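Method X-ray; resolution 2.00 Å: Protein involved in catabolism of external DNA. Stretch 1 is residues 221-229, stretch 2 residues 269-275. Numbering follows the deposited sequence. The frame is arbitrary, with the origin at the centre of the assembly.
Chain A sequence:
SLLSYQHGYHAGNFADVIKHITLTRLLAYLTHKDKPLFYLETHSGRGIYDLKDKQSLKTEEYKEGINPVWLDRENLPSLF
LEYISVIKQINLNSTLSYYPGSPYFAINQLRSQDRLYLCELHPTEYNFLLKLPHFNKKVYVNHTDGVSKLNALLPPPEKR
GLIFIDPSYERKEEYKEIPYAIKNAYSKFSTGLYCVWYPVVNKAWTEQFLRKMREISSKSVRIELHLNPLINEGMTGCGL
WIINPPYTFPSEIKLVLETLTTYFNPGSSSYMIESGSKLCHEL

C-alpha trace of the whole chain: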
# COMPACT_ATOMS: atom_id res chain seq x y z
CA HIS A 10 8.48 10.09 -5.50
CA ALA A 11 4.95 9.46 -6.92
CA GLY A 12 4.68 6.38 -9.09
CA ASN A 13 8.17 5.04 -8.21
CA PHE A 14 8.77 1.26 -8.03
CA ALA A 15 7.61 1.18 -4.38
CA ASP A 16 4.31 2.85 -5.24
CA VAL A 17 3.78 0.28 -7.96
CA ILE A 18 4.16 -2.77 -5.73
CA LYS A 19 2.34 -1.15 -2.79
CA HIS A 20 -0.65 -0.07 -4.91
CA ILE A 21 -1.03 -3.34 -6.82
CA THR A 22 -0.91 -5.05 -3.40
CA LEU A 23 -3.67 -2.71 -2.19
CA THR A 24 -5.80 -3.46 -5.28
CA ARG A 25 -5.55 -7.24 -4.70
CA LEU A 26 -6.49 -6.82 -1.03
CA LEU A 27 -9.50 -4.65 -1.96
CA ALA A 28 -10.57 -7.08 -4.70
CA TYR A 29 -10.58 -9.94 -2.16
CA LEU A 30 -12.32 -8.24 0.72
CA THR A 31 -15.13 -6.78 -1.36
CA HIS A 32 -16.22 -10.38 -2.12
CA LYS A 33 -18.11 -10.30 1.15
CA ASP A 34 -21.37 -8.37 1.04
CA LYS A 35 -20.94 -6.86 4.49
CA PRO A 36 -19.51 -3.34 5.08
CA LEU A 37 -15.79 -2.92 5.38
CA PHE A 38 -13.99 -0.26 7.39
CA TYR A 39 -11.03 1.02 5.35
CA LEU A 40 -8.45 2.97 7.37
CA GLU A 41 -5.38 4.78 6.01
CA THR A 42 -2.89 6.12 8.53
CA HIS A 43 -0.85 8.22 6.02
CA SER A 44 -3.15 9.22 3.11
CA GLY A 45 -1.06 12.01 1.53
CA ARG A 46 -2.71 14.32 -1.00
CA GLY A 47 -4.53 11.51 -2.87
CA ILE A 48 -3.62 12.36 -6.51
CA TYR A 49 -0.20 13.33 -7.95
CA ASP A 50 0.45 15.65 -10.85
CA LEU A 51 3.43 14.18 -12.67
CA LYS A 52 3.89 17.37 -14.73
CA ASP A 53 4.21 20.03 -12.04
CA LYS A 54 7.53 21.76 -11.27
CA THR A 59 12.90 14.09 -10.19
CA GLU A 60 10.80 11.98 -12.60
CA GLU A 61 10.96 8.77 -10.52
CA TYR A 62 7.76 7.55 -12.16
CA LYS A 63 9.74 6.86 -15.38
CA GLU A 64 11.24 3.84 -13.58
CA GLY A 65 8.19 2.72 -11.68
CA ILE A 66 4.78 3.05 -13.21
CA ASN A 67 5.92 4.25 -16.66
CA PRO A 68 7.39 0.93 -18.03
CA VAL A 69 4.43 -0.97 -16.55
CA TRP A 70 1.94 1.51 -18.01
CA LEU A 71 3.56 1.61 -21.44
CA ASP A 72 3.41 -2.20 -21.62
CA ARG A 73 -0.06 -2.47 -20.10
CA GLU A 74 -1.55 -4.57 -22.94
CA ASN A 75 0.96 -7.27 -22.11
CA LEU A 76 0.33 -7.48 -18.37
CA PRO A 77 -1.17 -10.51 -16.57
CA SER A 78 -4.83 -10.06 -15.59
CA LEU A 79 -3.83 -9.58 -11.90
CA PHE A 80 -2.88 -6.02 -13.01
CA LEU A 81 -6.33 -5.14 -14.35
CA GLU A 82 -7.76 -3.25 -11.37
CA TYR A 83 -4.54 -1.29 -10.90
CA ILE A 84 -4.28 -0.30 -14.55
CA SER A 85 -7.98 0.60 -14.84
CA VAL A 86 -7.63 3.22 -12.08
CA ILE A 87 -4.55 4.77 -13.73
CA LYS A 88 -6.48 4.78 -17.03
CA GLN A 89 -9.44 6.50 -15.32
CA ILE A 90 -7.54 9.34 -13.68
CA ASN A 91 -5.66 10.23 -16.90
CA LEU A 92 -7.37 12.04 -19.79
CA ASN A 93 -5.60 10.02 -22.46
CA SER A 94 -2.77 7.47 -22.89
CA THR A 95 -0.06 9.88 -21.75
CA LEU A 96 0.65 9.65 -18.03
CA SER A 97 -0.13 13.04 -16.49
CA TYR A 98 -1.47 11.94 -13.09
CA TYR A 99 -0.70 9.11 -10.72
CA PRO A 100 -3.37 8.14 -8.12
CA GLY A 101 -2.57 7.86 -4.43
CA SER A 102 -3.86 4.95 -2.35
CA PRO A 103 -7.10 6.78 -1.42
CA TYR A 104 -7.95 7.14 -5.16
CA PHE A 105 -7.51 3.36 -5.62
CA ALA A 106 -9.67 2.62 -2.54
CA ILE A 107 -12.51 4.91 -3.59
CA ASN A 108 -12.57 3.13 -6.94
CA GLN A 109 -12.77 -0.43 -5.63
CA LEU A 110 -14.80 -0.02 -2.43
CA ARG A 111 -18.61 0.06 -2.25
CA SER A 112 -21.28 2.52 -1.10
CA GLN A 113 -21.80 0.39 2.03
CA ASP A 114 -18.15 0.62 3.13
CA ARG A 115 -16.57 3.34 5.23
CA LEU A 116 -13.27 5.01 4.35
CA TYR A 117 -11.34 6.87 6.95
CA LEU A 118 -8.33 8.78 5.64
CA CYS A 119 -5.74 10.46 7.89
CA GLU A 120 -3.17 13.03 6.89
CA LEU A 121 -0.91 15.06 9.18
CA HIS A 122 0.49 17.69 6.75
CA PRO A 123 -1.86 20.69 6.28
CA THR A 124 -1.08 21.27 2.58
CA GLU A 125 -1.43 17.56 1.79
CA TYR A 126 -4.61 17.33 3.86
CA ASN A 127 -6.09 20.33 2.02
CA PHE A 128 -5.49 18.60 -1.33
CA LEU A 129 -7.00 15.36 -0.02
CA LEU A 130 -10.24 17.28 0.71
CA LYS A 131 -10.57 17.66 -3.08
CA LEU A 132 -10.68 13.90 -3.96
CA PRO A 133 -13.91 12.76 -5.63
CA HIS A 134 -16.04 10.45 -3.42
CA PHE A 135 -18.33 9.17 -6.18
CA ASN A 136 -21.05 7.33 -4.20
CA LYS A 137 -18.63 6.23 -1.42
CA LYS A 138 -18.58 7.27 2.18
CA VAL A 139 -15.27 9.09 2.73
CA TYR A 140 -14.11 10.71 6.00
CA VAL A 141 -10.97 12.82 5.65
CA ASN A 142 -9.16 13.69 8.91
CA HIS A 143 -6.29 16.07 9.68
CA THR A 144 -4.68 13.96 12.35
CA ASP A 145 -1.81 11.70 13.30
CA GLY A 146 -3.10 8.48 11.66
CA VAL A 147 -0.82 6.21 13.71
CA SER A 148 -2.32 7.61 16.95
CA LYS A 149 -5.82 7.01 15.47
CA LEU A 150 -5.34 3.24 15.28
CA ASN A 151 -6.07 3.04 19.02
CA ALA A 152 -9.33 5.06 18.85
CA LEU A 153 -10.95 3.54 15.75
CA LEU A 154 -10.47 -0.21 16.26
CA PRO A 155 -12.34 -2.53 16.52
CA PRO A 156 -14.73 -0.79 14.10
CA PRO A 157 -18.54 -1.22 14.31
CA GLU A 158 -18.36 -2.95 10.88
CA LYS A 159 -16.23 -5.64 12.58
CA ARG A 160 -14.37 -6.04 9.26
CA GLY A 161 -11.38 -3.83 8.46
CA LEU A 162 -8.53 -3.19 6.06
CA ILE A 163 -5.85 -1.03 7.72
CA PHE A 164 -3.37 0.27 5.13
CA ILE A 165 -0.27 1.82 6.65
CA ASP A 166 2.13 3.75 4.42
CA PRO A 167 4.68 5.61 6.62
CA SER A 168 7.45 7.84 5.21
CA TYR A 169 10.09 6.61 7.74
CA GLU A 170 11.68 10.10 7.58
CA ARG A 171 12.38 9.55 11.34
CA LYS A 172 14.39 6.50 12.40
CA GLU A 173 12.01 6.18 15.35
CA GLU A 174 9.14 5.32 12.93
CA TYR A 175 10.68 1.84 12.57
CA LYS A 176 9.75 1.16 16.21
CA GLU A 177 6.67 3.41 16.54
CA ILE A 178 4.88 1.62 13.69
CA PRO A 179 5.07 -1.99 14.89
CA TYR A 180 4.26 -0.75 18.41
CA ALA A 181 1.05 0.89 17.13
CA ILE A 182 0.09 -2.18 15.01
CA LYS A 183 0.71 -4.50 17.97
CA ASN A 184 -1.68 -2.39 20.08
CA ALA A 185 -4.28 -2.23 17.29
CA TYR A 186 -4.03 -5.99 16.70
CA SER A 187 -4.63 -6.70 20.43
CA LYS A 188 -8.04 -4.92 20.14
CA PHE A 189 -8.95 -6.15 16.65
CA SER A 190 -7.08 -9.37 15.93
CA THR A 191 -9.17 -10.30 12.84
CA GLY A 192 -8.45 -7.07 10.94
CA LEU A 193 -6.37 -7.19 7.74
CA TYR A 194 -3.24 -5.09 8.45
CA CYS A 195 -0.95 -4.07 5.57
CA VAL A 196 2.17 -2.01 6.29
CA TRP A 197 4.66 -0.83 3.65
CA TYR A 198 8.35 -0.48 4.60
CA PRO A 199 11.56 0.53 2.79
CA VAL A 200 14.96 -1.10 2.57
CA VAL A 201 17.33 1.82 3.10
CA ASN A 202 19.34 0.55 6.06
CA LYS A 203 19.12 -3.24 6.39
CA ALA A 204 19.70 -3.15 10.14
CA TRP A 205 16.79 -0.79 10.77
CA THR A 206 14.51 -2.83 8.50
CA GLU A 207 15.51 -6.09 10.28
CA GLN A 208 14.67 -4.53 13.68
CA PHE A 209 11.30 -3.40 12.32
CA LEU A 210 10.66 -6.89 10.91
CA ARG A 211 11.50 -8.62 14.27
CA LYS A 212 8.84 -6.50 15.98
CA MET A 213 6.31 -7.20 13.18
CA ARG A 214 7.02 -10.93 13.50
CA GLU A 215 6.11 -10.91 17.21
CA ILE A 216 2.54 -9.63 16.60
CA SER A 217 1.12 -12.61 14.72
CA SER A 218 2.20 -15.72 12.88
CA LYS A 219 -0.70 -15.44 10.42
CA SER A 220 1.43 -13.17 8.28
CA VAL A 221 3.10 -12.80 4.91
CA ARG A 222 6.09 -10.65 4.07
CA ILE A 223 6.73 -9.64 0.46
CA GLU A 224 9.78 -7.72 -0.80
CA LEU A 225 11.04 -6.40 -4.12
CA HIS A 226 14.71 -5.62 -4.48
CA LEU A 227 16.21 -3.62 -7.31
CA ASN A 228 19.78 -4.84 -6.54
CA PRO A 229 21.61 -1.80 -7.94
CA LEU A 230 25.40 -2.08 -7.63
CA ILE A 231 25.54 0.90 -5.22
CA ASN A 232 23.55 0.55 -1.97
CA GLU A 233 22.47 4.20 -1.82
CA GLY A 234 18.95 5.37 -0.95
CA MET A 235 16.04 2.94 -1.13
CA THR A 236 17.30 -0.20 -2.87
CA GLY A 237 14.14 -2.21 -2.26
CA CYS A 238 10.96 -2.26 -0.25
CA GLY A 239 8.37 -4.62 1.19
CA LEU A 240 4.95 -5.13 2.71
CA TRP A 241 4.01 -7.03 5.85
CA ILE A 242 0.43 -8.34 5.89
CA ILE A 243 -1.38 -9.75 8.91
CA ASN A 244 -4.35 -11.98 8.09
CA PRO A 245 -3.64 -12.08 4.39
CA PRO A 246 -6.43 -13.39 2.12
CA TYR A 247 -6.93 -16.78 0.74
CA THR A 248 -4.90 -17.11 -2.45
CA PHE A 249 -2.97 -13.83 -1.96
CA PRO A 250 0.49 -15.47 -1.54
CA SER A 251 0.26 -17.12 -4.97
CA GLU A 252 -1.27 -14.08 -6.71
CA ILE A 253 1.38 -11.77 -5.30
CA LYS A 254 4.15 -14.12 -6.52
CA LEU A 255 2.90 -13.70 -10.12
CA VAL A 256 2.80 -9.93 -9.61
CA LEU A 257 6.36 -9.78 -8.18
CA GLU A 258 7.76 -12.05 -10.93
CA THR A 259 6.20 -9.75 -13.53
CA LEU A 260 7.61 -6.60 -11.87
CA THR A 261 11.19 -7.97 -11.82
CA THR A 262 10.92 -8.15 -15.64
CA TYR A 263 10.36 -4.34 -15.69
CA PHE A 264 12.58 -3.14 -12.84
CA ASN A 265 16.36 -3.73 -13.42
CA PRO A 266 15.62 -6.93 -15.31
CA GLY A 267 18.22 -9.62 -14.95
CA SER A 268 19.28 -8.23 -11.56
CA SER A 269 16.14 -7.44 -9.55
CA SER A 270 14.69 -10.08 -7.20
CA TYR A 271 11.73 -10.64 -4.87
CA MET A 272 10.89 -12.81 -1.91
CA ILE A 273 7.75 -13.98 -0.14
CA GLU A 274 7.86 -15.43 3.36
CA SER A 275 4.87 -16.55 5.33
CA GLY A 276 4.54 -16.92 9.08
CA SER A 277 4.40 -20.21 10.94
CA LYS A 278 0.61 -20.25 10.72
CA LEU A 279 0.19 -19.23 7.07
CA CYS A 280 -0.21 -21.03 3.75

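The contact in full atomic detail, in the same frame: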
# COMPACT_ATOMS: atom_id res chain seq x y z
N VAL A 221 2.25 -12.60 6.06
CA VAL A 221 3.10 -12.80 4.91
C VAL A 221 3.94 -11.54 4.73
O VAL A 221 3.47 -10.40 4.98
CB VAL A 221 2.31 -13.24 3.62
CG1 VAL A 221 1.31 -12.15 3.14
CG2 VAL A 221 3.26 -13.57 2.49
N ARG A 222 5.20 -11.75 4.36
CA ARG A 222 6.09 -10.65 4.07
C ARG A 222 6.44 -10.76 2.60
O ARG A 222 6.77 -11.85 2.14
CB ARG A 222 7.35 -10.78 4.93
CG ARG A 222 8.56 -10.17 4.27
CD ARG A 222 9.65 -9.84 5.23
NE ARG A 222 10.46 -10.97 5.61
CZ ARG A 222 11.80 -10.99 5.56
NH1 ARG A 222 12.51 -9.96 5.09
NH2 ARG A 222 12.45 -12.07 5.97
N ILE A 223 6.31 -9.66 1.85
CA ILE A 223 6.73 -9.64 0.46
C ILE A 223 7.76 -8.52 0.26
O ILE A 223 7.68 -7.46 0.92
CB ILE A 223 5.51 -9.49 -0.48
CG1 ILE A 223 4.85 -8.12 -0.29
CG2 ILE A 223 4.50 -10.64 -0.20
CD1 ILE A 223 3.77 -7.78 -1.37
N GLU A 224 8.78 -8.76 -0.57
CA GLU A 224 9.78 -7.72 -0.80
C GLU A 224 10.18 -7.75 -2.26
O GLU A 224 10.08 -8.78 -2.90
CB GLU A 224 11.03 -7.91 0.08
CG GLU A 224 10.74 -7.78 1.56
CD GLU A 224 12.01 -7.75 2.43
OE1 GLU A 224 13.13 -7.93 1.87
OE2 GLU A 224 11.86 -7.56 3.65
N LEU A 225 10.60 -6.60 -2.75
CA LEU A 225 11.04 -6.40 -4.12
C LEU A 225 12.35 -5.65 -4.01
O LEU A 225 12.41 -4.60 -3.38
CB LEU A 225 9.98 -5.56 -4.86
CG LEU A 225 10.21 -5.15 -6.32
CD1 LEU A 225 10.28 -6.36 -7.23
CD2 LEU A 225 9.09 -4.21 -6.80
N HIS A 226 13.40 -6.17 -4.62
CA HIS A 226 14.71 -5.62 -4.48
C HIS A 226 15.26 -5.29 -5.87
O HIS A 226 15.30 -6.15 -6.77
CB HIS A 226 15.61 -6.59 -3.74
CG HIS A 226 15.21 -6.83 -2.32
ND1 HIS A 226 15.30 -5.85 -1.36
CD2 HIS A 226 14.72 -7.92 -1.71
CE1 HIS A 226 14.86 -6.33 -0.20
NE2 HIS A 226 14.51 -7.59 -0.39
N LEU A 227 15.67 -4.04 -6.04
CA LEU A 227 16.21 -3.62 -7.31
C LEU A 227 17.65 -4.13 -7.57
O LEU A 227 18.05 -4.25 -8.72
CB LEU A 227 16.19 -2.09 -7.41
CG LEU A 227 14.85 -1.40 -7.40
CD1 LEU A 227 15.09 0.12 -7.43
CD2 LEU A 227 13.99 -1.85 -8.58
N ASN A 228 18.38 -4.39 -6.50
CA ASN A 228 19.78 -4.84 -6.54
C ASN A 228 20.69 -4.00 -7.42
O ASN A 228 21.38 -4.56 -8.29
CB ASN A 228 19.88 -6.33 -6.86
CG ASN A 228 19.04 -7.18 -5.92
OD1 ASN A 228 19.12 -7.02 -4.71
ND2 ASN A 228 18.24 -8.06 -6.47
N PRO A 229 20.73 -2.67 -7.16
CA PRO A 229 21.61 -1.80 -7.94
C PRO A 229 23.02 -2.12 -7.43
O PRO A 229 23.16 -2.83 -6.43
CB PRO A 229 21.17 -0.40 -7.52
CG PRO A 229 20.64 -0.55 -6.13
CD PRO A 229 20.08 -1.95 -6.04
N SER A 269 17.11 -7.64 -10.63
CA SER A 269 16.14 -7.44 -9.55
C SER A 269 15.65 -8.79 -9.05
O SER A 269 15.79 -9.82 -9.76
CB SER A 269 14.97 -6.56 -10.02
OG SER A 269 14.23 -7.21 -11.04
N SER A 270 15.14 -8.82 -7.82
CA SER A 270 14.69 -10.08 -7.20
C SER A 270 13.52 -9.75 -6.28
O SER A 270 13.25 -8.58 -6.03
CB SER A 270 15.81 -10.77 -6.41
OG SER A 270 16.26 -9.94 -5.34
N TYR A 271 12.85 -10.79 -5.80
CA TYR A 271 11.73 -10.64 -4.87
C TYR A 271 11.82 -11.81 -3.91
O TYR A 271 12.51 -12.83 -4.17
CB TYR A 271 10.37 -10.64 -5.63
CG TYR A 271 9.94 -12.01 -6.13
CD1 TYR A 271 9.21 -12.87 -5.30
CD2 TYR A 271 10.27 -12.45 -7.42
CE1 TYR A 271 8.83 -14.14 -5.74
CE2 TYR A 271 9.89 -13.74 -7.88
CZ TYR A 271 9.17 -14.56 -7.03
OH TYR A 271 8.79 -15.83 -7.44
N MET A 272 11.10 -11.69 -2.80
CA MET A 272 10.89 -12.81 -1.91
C MET A 272 9.51 -12.71 -1.27
O MET A 272 8.90 -11.63 -1.22
CB MET A 272 11.97 -12.82 -0.82
CG MET A 272 11.90 -11.63 0.15
SD MET A 272 10.85 -11.90 1.62
CE MET A 272 12.09 -12.53 2.74
N ILE A 273 9.03 -13.84 -0.79
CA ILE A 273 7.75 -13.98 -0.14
C ILE A 273 8.04 -14.95 0.99
O ILE A 273 8.66 -16.02 0.76
CB ILE A 273 6.69 -14.63 -1.05
CG1 ILE A 273 6.45 -13.80 -2.31
CG2 ILE A 273 5.34 -14.77 -0.32
CD1 ILE A 273 5.63 -14.56 -3.30
N GLU A 274 7.65 -14.58 2.20
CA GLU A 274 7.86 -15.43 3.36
C GLU A 274 6.61 -15.39 4.22
O GLU A 274 6.16 -14.32 4.62
CB GLU A 274 9.05 -14.91 4.14
CG GLU A 274 9.20 -15.39 5.55
CD GLU A 274 10.56 -14.97 6.09
OE1 GLU A 274 10.64 -13.93 6.78
OE2 GLU A 274 11.55 -15.65 5.75
N SER A 275 6.05 -16.55 4.52
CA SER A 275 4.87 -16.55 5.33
C SER A 275 5.19 -17.02 6.75
O SER A 275 6.15 -17.79 6.99
CB SER A 275 3.83 -17.43 4.69
OG SER A 275 4.35 -18.74 4.59

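How do the two backbones join? Strands 221-226 and 270-275 run antiparallel, their axes 171° apart. Arg 222 with Glu 274, Glu 224 with Met 272, and His 226 with Ser 270 form the hydrogen-bonded pairs, each with two N-to-O bonds; Arg 222 N to Glu 274 O, for example, spans 2.8 Å. Their side chains share one face of the sheet.

Why does Arg 222 bend? Chi1 and chi2 are t, extending the chain, and chi3 near 80° then turns the guanidinium so that carboxylates can meet it. NH2 of Arg 222 forms a salt bridge with OE1 of Glu 274 at 2.7 Å, while its NH1 reaches OE2 of Glu 224 at 2.9 Å. Glu 274, also t, t, extends to meet it.

What covers the guanidinium? Met 272, with chi1 and chi2 both p, curls so that its CE lies over one face, 3.2 Å from Arg 222 CZ, while Glu 274 OE1 and Glu 224 OE2 both lie at the edge, near its plane.

What happens on the other face and at the strand end? There Val 221 CG2 meets Ile 273 CG2 at 3.7 Å, an apolar contact. Beyond the strand, Asn 228, chi1 m, donates from ND2 to Ser 270 OG at 3.0 Å, tying the segment after the strand to the neighbouring strand.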